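Long-range contacts in mandelate racemase/muconate lactonizing enzyme family protein (Azoarcus sp., PDB 2QDE), which belongs to the mandelate racemase/muconate lactonizing enzyme family of the enolase superfamily and holds a barium ion in its barrel domain: residues Ala287-Cys298 with Asp317-Gly328; Pro146-Leu154 with Ala180-Asp188. One frame throughout, in Å; residues are numbered along the deposited sequence.

Contact 1: residues Ala287-Cys298 with Asp317-Gly328; sequences ARLANLPVICGC and DWIAQFPQENAG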
loop_
_atom_site.group_PDB
_atom_site.type_symbol
_atom_site.label_atom_id
_atom_site.label_comp_id
_atom_site.label_asym_id
_atom_site.label_seq_id
_atom_site.Cartn_x
_atom_site.Cartn_y
_atom_site.Cartn_z
ATOM N N ALA A 287 14.565 2.986 17.923
ATOM C CA ALA A 287 13.620 3.759 18.735
ATOM C C ALA A 287 13.780 5.249 18.434
ATOM O O ALA A 287 12.797 5.984 18.338
ATOM C CB ALA A 287 13.858 3.500 20.222
ATOM N N ARG A 288 15.031 5.680 18.295
ATOM C CA ARG A 288 15.353 7.072 17.989
ATOM C C ARG A 288 14.803 7.452 16.616
ATOM O O ARG A 288 14.227 8.522 16.438
ATOM C CB ARG A 288 16.871 7.270 18.014
ATOM C CG ARG A 288 17.359 8.556 17.368
ATOM C CD ARG A 288 18.870 8.540 17.208
ATOM N NE ARG A 288 19.570 8.672 18.483
ATOM C CZ ARG A 288 19.666 9.810 19.168
ATOM N NH1 ARG A 288 19.109 10.920 18.699
ATOM N NH2 ARG A 288 20.319 9.842 20.321
ATOM N N LEU A 289 14.990 6.559 15.652
ATOM C CA LEU A 289 14.516 6.776 14.292
ATOM C C LEU A 289 12.992 6.911 14.278
ATOM O O LEU A 289 12.429 7.651 13.463
ATOM C CB LEU A 289 14.943 5.604 13.402
ATOM C CG LEU A 289 14.387 5.569 11.977
ATOM C CD1 LEU A 289 14.940 6.734 11.172
ATOM C CD2 LEU A 289 14.757 4.244 11.329
ATOM N N ALA A 290 12.327 6.193 15.180
ATOM C CA ALA A 290 10.868 6.232 15.270
ATOM C C ALA A 290 10.374 7.449 16.053
ATOM O O ALA A 290 9.177 7.746 16.065
ATOM C CB ALA A 290 10.362 4.965 15.929
ATOM N N ASN A 291 11.306 8.141 16.703
ATOM C CA ASN A 291 10.988 9.304 17.515
ATOM C C ASN A 291 9.958 8.932 18.582
ATOM O O ASN A 291 9.065 9.717 18.907
ATOM C CB ASN A 291 10.465 10.448 16.633
ATOM C CG ASN A 291 10.343 11.758 17.392
ATOM O OD1 ASN A 291 11.113 12.024 18.311
ATOM N ND2 ASN A 291 9.381 12.590 16.998
ATOM N N LEU A 292 10.097 7.722 19.121
ATOM C CA LEU A 292 9.198 7.208 20.152
ATOM C C LEU A 292 9.858 7.152 21.532
ATOM O O LEU A 292 11.062 6.945 21.646
ATOM C CB LEU A 292 8.730 5.792 19.792
ATOM C CG LEU A 292 7.803 5.605 18.592
ATOM C CD1 LEU A 292 7.464 4.129 18.430
ATOM C CD2 LEU A 292 6.541 6.419 18.811
ATOM N N PRO A 293 9.064 7.325 22.598
ATOM C CA PRO A 293 9.609 7.277 23.959
ATOM C C PRO A 293 9.935 5.826 24.331
ATOM O O PRO A 293 9.330 4.896 23.801
ATOM C CB PRO A 293 8.474 7.848 24.804
ATOM C CG PRO A 293 7.246 7.382 24.054
ATOM C CD PRO A 293 7.629 7.661 22.611
ATOM N N VAL A 294 10.891 5.641 25.237
ATOM C CA VAL A 294 11.289 4.303 25.667
ATOM C C VAL A 294 11.445 4.245 27.184
ATOM O O VAL A 294 12.185 5.031 27.773
ATOM C CB VAL A 294 12.638 3.873 25.025
ATOM C CG1 VAL A 294 13.026 2.468 25.501
ATOM C CG2 VAL A 294 12.534 3.907 23.506
ATOM N N ILE A 295 10.734 3.312 27.806
ATOM C CA ILE A 295 10.798 3.118 29.249
ATOM C C ILE A 295 11.427 1.746 29.516
ATOM O O ILE A 295 10.860 0.721 29.147
ATOM C CB ILE A 295 9.386 3.151 29.871
ATOM C CG1 ILE A 295 8.727 4.502 29.589
ATOM C CG2 ILE A 295 9.466 2.909 31.372
ATOM C CD1 ILE A 295 7.309 4.588 30.098
ATOM N N CYS A 296 12.592 1.730 30.156
ATOM C CA CYS A 296 13.269 0.471 30.440
ATOM C C CYS A 296 12.824 -0.171 31.749
ATOM O O CYS A 296 12.816 0.467 32.806
ATOM C CB CYS A 296 14.789 0.666 30.476
ATOM S SG CYS A 296 15.732 -0.877 30.753
ATOM N N GLY A 297 12.457 -1.444 31.662
ATOM C CA GLY A 297 12.029 -2.175 32.835
ATOM C C GLY A 297 13.177 -3.032 33.336
ATOM O O GLY A 297 14.344 -2.658 33.217
ATOM N N CYS A 298 12.853 -4.188 33.894
ATOM C CA CYS A 298 13.876 -5.084 34.397
ATOM C C CYS A 298 13.275 -6.456 34.614
ATOM O O CYS A 298 12.058 -6.624 34.559
ATOM C CB CYS A 298 14.425 -4.574 35.732
ATOM S SG CYS A 298 13.261 -4.756 37.118
ATOM N N ASP A 317 21.953 8.578 24.908
ATOM C CA ASP A 317 21.316 9.863 24.663
ATOM C C ASP A 317 19.808 9.804 24.435
ATOM O O ASP A 317 19.056 10.619 24.967
ATOM C CB ASP A 317 21.976 10.549 23.473
ATOM C CG ASP A 317 21.480 11.959 23.283
ATOM O OD1 ASP A 317 21.706 12.791 24.191
ATOM O OD2 ASP A 317 20.858 12.230 22.237
ATOM N N TRP A 318 19.364 8.833 23.650
ATOM C CA TRP A 318 17.949 8.717 23.372
ATOM C C TRP A 318 17.110 8.356 24.587
ATOM O O TRP A 318 16.109 9.006 24.864
ATOM C CB TRP A 318 17.686 7.686 22.277
ATOM C CG TRP A 318 16.241 7.692 21.900
ATOM C CD1 TRP A 318 15.280 6.794 22.278
ATOM C CD2 TRP A 318 15.570 8.712 21.157
ATOM N NE1 TRP A 318 14.048 7.196 21.816
ATOM C CE2 TRP A 318 14.198 8.372 21.125
ATOM C CE3 TRP A 318 15.996 9.883 20.515
ATOM C CZ2 TRP A 318 13.244 9.167 20.473
ATOM C CZ3 TRP A 318 15.047 10.677 19.867
ATOM C CH2 TRP A 318 13.686 10.311 19.853
ATOM N N ILE A 319 17.511 7.323 25.314
ATOM C CA ILE A 319 16.724 6.906 26.456
ATOM C C ILE A 319 16.861 7.829 27.667
ATOM O O ILE A 319 16.009 7.815 28.557
ATOM C CB ILE A 319 17.051 5.443 26.846
ATOM C CG1 ILE A 319 15.873 4.844 27.621
ATOM C CG2 ILE A 319 18.327 5.388 27.663
ATOM C CD1 ILE A 319 15.916 3.337 27.737
ATOM N N ALA A 320 17.911 8.648 27.682
ATOM C CA ALA A 320 18.139 9.585 28.781
ATOM C C ALA A 320 17.071 10.684 28.827
ATOM O O ALA A 320 17.095 11.544 29.706
ATOM C CB ALA A 320 19.531 10.216 28.657
ATOM N N GLN A 321 16.134 10.648 27.884
ATOM C CA GLN A 321 15.065 11.648 27.809
ATOM C C GLN A 321 13.796 11.283 28.570
ATOM O O GLN A 321 12.956 12.146 28.826
ATOM C CB GLN A 321 14.642 11.872 26.357
ATOM C CG GLN A 321 15.702 12.376 25.411
ATOM C CD GLN A 321 15.201 12.379 23.981
ATOM O OE1 GLN A 321 14.996 11.320 23.375
ATOM N NE2 GLN A 321 14.980 13.566 23.438
ATOM N N PHE A 322 13.650 10.012 28.928
ATOM C CA PHE A 322 12.421 9.554 29.571
ATOM C C PHE A 322 12.566 8.914 30.945
ATOM O O PHE A 322 13.615 8.373 31.272
ATOM C CB PHE A 322 11.748 8.553 28.635
ATOM C CG PHE A 322 11.866 8.924 27.184
ATOM C CD1 PHE A 322 11.105 9.967 26.656
ATOM C CD2 PHE A 322 12.770 8.255 26.353
ATOM C CE1 PHE A 322 11.241 10.341 25.315
ATOM C CE2 PHE A 322 12.917 8.617 25.014
ATOM C CZ PHE A 322 12.149 9.665 24.494
ATOM N N PRO A 323 11.499 8.973 31.768
ATOM C CA PRO A 323 11.566 8.363 33.100
ATOM C C PRO A 323 11.663 6.853 32.895
ATOM O O PRO A 323 11.108 6.315 31.937
ATOM C CB PRO A 323 10.261 8.808 33.760
ATOM C CG PRO A 323 9.324 9.009 32.579
ATOM C CD PRO A 323 10.224 9.689 31.577
ATOM N N GLN A 324 12.372 6.177 33.788
ATOM C CA GLN A 324 12.582 4.750 33.644
ATOM C C GLN A 324 11.907 3.860 34.687
ATOM O O GLN A 324 11.192 4.341 35.570
ATOM C CB GLN A 324 14.086 4.494 33.597
ATOM C CG GLN A 324 14.776 5.288 32.492
ATOM C CD GLN A 324 14.317 4.851 31.117
ATOM O OE1 GLN A 324 14.381 3.673 30.790
ATOM N NE2 GLN A 324 13.851 5.795 30.309
ATOM N N GLU A 325 12.156 2.559 34.589
ATOM C CA GLU A 325 11.524 1.609 35.491
ATOM C C GLU A 325 12.438 0.455 35.902
ATOM O O GLU A 325 11.975 -0.660 36.146
ATOM C CB GLU A 325 10.277 1.057 34.806
ATOM C CG GLU A 325 9.268 0.456 35.739
ATOM C CD GLU A 325 8.436 -0.605 35.060
ATOM O OE1 GLU A 325 9.005 -1.668 34.709
ATOM O OE2 GLU A 325 7.218 -0.377 34.871
ATOM N N ASN A 326 13.734 0.723 35.982
ATOM C CA ASN A 326 14.710 -0.294 36.355
ATOM C C ASN A 326 14.902 -0.270 37.877
ATOM O O ASN A 326 15.828 0.358 38.372
ATOM C CB ASN A 326 16.023 0.003 35.622
ATOM C CG ASN A 326 17.144 -0.951 35.995
ATOM O OD1 ASN A 326 16.991 -2.170 35.940
ATOM N ND2 ASN A 326 18.294 -0.388 36.359
ATOM N N ALA A 327 14.029 -0.959 38.615
ATOM C CA ALA A 327 14.105 -0.958 40.080
ATOM C C ALA A 327 13.973 -2.331 40.745
ATOM O O ALA A 327 13.323 -2.464 41.788
ATOM C CB ALA A 327 13.042 -0.009 40.641
ATOM N N GLY A 328 14.598 -3.342 40.150
ATOM C CA GLY A 328 14.531 -4.687 40.696
ATOM C C GLY A 328 14.805 -4.783 42.188
ATOM O O GLY A 328 14.036 -5.426 42.907
HETATM O O HOH W 1 21.310 7.433 21.674
#

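Contact 2: residues Pro146-Leu154 with Ala180-Asp188; sequences PEAVAEEAL and AEVRRAVGD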
loop_
_atom_site.group_PDB
_atom_site.type_symbol
_atom_site.label_atom_id
_atom_site.label_comp_id
_atom_site.label_asym_id
_atom_site.label_seq_id
_atom_site.Cartn_x
_atom_site.Cartn_y
_atom_site.Cartn_z
ATOM N N PRO A 146 -8.171 -2.955 45.715
ATOM C CA PRO A 146 -8.023 -1.601 45.178
ATOM C C PRO A 146 -7.620 -0.545 46.201
ATOM O O PRO A 146 -6.812 0.336 45.892
ATOM C CB PRO A 146 -9.383 -1.328 44.520
ATOM C CG PRO A 146 -10.312 -2.363 45.116
ATOM C CD PRO A 146 -9.436 -3.567 45.273
ATOM N N GLU A 147 -8.152 -0.637 47.419
ATOM C CA GLU A 147 -7.825 0.345 48.453
ATOM C C GLU A 147 -6.369 0.276 48.905
ATOM O O GLU A 147 -5.750 1.306 49.190
ATOM C CB GLU A 147 -8.751 0.180 49.666
ATOM C CG GLU A 147 -10.226 0.426 49.351
ATOM C CD GLU A 147 -11.102 0.435 50.603
ATOM O OE1 GLU A 147 -10.763 1.172 51.557
ATOM O OE2 GLU A 147 -12.132 -0.284 50.633
ATOM N N ALA A 148 -5.821 -0.933 48.974
ATOM C CA ALA A 148 -4.431 -1.112 49.385
ATOM C C ALA A 148 -3.484 -0.615 48.293
ATOM O O ALA A 148 -2.498 0.080 48.570
ATOM C CB ALA A 148 -4.158 -2.577 49.676
ATOM N N VAL A 149 -3.789 -0.972 47.050
ATOM C CA VAL A 149 -2.961 -0.564 45.922
ATOM C C VAL A 149 -2.856 0.957 45.872
ATOM O O VAL A 149 -1.802 1.510 45.553
ATOM C CB VAL A 149 -3.547 -1.087 44.585
ATOM C CG1 VAL A 149 -2.686 -0.635 43.421
ATOM C CG2 VAL A 149 -3.640 -2.610 44.619
ATOM N N ALA A 150 -3.953 1.632 46.202
ATOM C CA ALA A 150 -3.982 3.085 46.190
ATOM C C ALA A 150 -3.107 3.666 47.298
ATOM O O ALA A 150 -2.518 4.739 47.131
ATOM C CB ALA A 150 -5.404 3.573 46.341
ATOM N N GLU A 151 -3.025 2.970 48.431
ATOM C CA GLU A 151 -2.193 3.448 49.539
ATOM C C GLU A 151 -0.714 3.331 49.167
ATOM O O GLU A 151 0.097 4.187 49.533
ATOM C CB GLU A 151 -2.473 2.652 50.820
ATOM C CG GLU A 151 -3.949 2.601 51.195
ATOM C CD GLU A 151 -4.194 2.048 52.591
ATOM O OE1 GLU A 151 -3.628 0.971 52.921
ATOM O OE2 GLU A 151 -4.962 2.685 53.361
ATOM N N GLU A 152 -0.354 2.274 48.443
ATOM C CA GLU A 152 1.036 2.115 48.025
ATOM C C GLU A 152 1.352 3.171 46.968
ATOM O O GLU A 152 2.483 3.646 46.867
ATOM C CB GLU A 152 1.286 0.713 47.452
ATOM C CG GLU A 152 2.708 0.521 46.916
ATOM C CD GLU A 152 3.019 -0.911 46.513
ATOM O OE1 GLU A 152 2.074 -1.720 46.363
ATOM O OE2 GLU A 152 4.220 -1.224 46.337
ATOM N N ALA A 153 0.342 3.540 46.185
ATOM C CA ALA A 153 0.506 4.549 45.145
ATOM C C ALA A 153 0.911 5.882 45.778
ATOM O O ALA A 153 1.853 6.534 45.331
ATOM C CB ALA A 153 -0.793 4.715 44.362
ATOM N N LEU A 154 0.194 6.275 46.826
ATOM C CA LEU A 154 0.485 7.514 47.527
ATOM C C LEU A 154 1.870 7.477 48.168
ATOM O O LEU A 154 2.591 8.467 48.142
ATOM C CB LEU A 154 -0.583 7.771 48.592
ATOM C CG LEU A 154 -1.972 8.139 48.060
ATOM C CD1 LEU A 154 -2.995 8.099 49.187
ATOM C CD2 LEU A 154 -1.911 9.528 47.435
ATOM N N ALA A 180 -10.061 2.848 39.088
ATOM C CA ALA A 180 -10.977 3.842 39.633
ATOM C C ALA A 180 -10.458 4.365 40.968
ATOM O O ALA A 180 -10.324 5.575 41.161
ATOM C CB ALA A 180 -12.366 3.234 39.813
ATOM N N GLU A 181 -10.163 3.443 41.884
ATOM C CA GLU A 181 -9.662 3.799 43.210
ATOM C C GLU A 181 -8.309 4.516 43.180
ATOM O O GLU A 181 -8.153 5.592 43.765
ATOM C CB GLU A 181 -9.565 2.542 44.083
ATOM C CG GLU A 181 -8.693 2.713 45.328
ATOM C CD GLU A 181 -9.306 3.633 46.378
ATOM O OE1 GLU A 181 -10.315 4.314 46.072
ATOM O OE2 GLU A 181 -8.768 3.678 47.511
ATOM N N VAL A 182 -7.329 3.926 42.503
ATOM C CA VAL A 182 -6.010 4.541 42.428
ATOM C C VAL A 182 -6.075 5.964 41.861
ATOM O O VAL A 182 -5.441 6.880 42.399
ATOM C CB VAL A 182 -5.048 3.692 41.572
ATOM C CG1 VAL A 182 -3.677 4.348 41.521
ATOM C CG2 VAL A 182 -4.940 2.290 42.157
ATOM N N ARG A 183 -6.843 6.153 40.789
ATOM C CA ARG A 183 -6.983 7.473 40.166
ATOM C C ARG A 183 -7.542 8.517 41.129
ATOM O O ARG A 183 -7.066 9.654 41.163
ATOM C CB ARG A 183 -7.911 7.395 38.947
ATOM C CG ARG A 183 -8.220 8.747 38.287
ATOM C CD ARG A 183 -7.353 8.990 37.060
ATOM N NE ARG A 183 -6.089 9.626 37.392
ATOM C CZ ARG A 183 -5.035 9.692 36.582
ATOM N NH1 ARG A 183 -5.072 9.154 35.367
ATOM N NH2 ARG A 183 -3.936 10.307 36.992
ATOM N N ARG A 184 -8.566 8.133 41.890
ATOM C CA ARG A 184 -9.199 9.043 42.841
ATOM C C ARG A 184 -8.204 9.498 43.898
ATOM O O ARG A 184 -8.220 10.651 44.328
ATOM C CB ARG A 184 -10.384 8.362 43.538
ATOM C CG ARG A 184 -11.092 9.261 44.558
ATOM C CD ARG A 184 -11.871 8.451 45.592
ATOM N NE ARG A 184 -11.001 7.537 46.336
ATOM C CZ ARG A 184 -10.064 7.914 47.206
ATOM N NH1 ARG A 184 -9.861 9.202 47.466
ATOM N NH2 ARG A 184 -9.310 7.000 47.811
ATOM N N ALA A 185 -7.336 8.583 44.304
ATOM C CA ALA A 185 -6.335 8.864 45.317
ATOM C C ALA A 185 -5.212 9.778 44.837
ATOM O O ALA A 185 -4.917 10.790 45.476
ATOM C CB ALA A 185 -5.751 7.552 45.841
ATOM N N VAL A 186 -4.590 9.437 43.710
ATOM C CA VAL A 186 -3.475 10.224 43.195
ATOM C C VAL A 186 -3.853 11.492 42.434
ATOM O O VAL A 186 -3.001 12.346 42.181
ATOM C CB VAL A 186 -2.566 9.354 42.296
ATOM C CG1 VAL A 186 -2.091 8.127 43.071
ATOM C CG2 VAL A 186 -3.320 8.929 41.040
ATOM N N GLY A 187 -5.121 11.625 42.056
ATOM C CA GLY A 187 -5.524 12.820 41.333
ATOM C C GLY A 187 -5.308 12.735 39.830
ATOM O O GLY A 187 -4.660 11.810 39.336
ATOM N N ASP A 188 -5.840 13.714 39.101
ATOM C CA ASP A 188 -5.737 13.729 37.645
ATOM C C ASP A 188 -4.381 14.138 37.076
ATOM O O ASP A 188 -4.115 13.891 35.894
ATOM C CB ASP A 188 -6.794 14.658 37.030
ATOM C CG ASP A 188 -8.199 14.395 37.545
ATOM O OD1 ASP A 188 -8.581 13.218 37.726
ATOM O OD2 ASP A 188 -8.936 15.391 37.745
#

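Contact 1: residues Ala287-Cys298 with Asp317-Gly328
Trp-318 lies against the last helical turn of 287-290, and beyond it 317-328 runs beside strand 294-296, the seventh strand of the TIM-like barrel of the enolase superfamily, filling the gap between it and the first strand, 135-140, to which Gln-324 is hydrogen-bonded by its backbone. Aromatic packing dominates at the helix end. The CA of Arg-288 sits 3.6 Å from the centroid of the indole six-membered ring, a CH-pi contact over its face, while Trp-318 NE1 donates to Leu-292 O, which lies in the ring plane, at 3.0 Å; a broad ring with one N-H suits a flat backbone patch at Arg-288 and, just past the helix, a carbonyl at Leu-292. Pro-293 CA likewise lies over the Phe-322 ring. Charge pairing closes the outer side: the guanidinium of Arg-288 is nearly coplanar with the Asp-317 carboxylate, and NH2 meets the anti lone pair of OD2 at 3.1 Å. A water joins this NH2 to Trp-318 N. Along the strand, Ile-319 CD1 touches Val-294 CG1 at 3.8 Å. Gln-324, whose amide can give and accept, supplies the polar grip: bent at chi2 (-65°), it donates from NE2 to Val-294 O and to Phe-322 O, two residues back in its own segment, which fixes the amide's rotation, and OE1 receives Cys-296 N. One backbone bond follows, Glu-325 N to Cys-296 O at 2.8 Å.

Contact 2: residues Pro146-Leu154 with Ala180-Asp188
Ala-150 and Glu-181 meet where helices 146-159 and 172-186, consecutive outer helices of the beta-alpha barrel, pack side by side. Strand 164-167 lies between them in sequence, and they run in the same general sense, their segment axes 34° apart and 8.3 Å at closest approach. So near an approach depends on small residues at the crossing. The CB of Ala-150 points toward the other helix and settles into a hollow formed by the CG of Glu-181, the CA of Val-182 and the CB of Ala-185; the two alanine methyls are 4.0 Å apart. One turn on, Ala-153 fills the next hollow, between Val-182 and Val-186, with its CB 3.9 Å from Val-186 CG1. Both valines give branched bumps without long, flexible chains. On the barrel side, Val-149 CG1 meets Val-182 CG2 at 3.9 Å, and both residues also rest on Leu-166 of strand 164-167, which joins the helix pair to the sheet beneath.

Longer side chains cover the two ends. Leu-154 reaches with CD2 to the carbonyl oxygen of Ala-185, 3.8 Å away. At the N-terminal end, Glu-181 lies across the first turn of the partner helix: CG is anti to the backbone N (chi1 163°), and the bend at chi2 (70°) lays the carboxylate over Glu-147 and Ala-150. Weak bonds from Arg-184 NE and NH2 form a salt bridge with that carboxylate, which probably eases its closeness to the like charge of Glu-147. Nearer its backbone, Glu-181 packs CB on the CB of Pro-146 at 3.9 Å, while its CG methylene presses closely on the backbone oxygen, Glu-181 CG to Pro-146 O 3.1 Å.

From the N terminus, the chain reaches contact 2 first: helix 146-159 is followed by strand 164-167 and helix 172-186, and their packing closes a loop with 25 residues between the segments. It is complete before contact 1 begins. The chain continues through further strands and helices of the barrel to helix 277-290 and strand 294-296, and contact 1 closes around helix 303-315 when the loop after it returns. The two loops neither nest nor cross. The centres of contacts 1 and 2 are 25 Å apart. Contact 2 joins neighbouring helices on the barrel's exterior, whereas contact 1 is buried and, through Gln-324, also meets strand 135-140, linking late and early parts of the barrel.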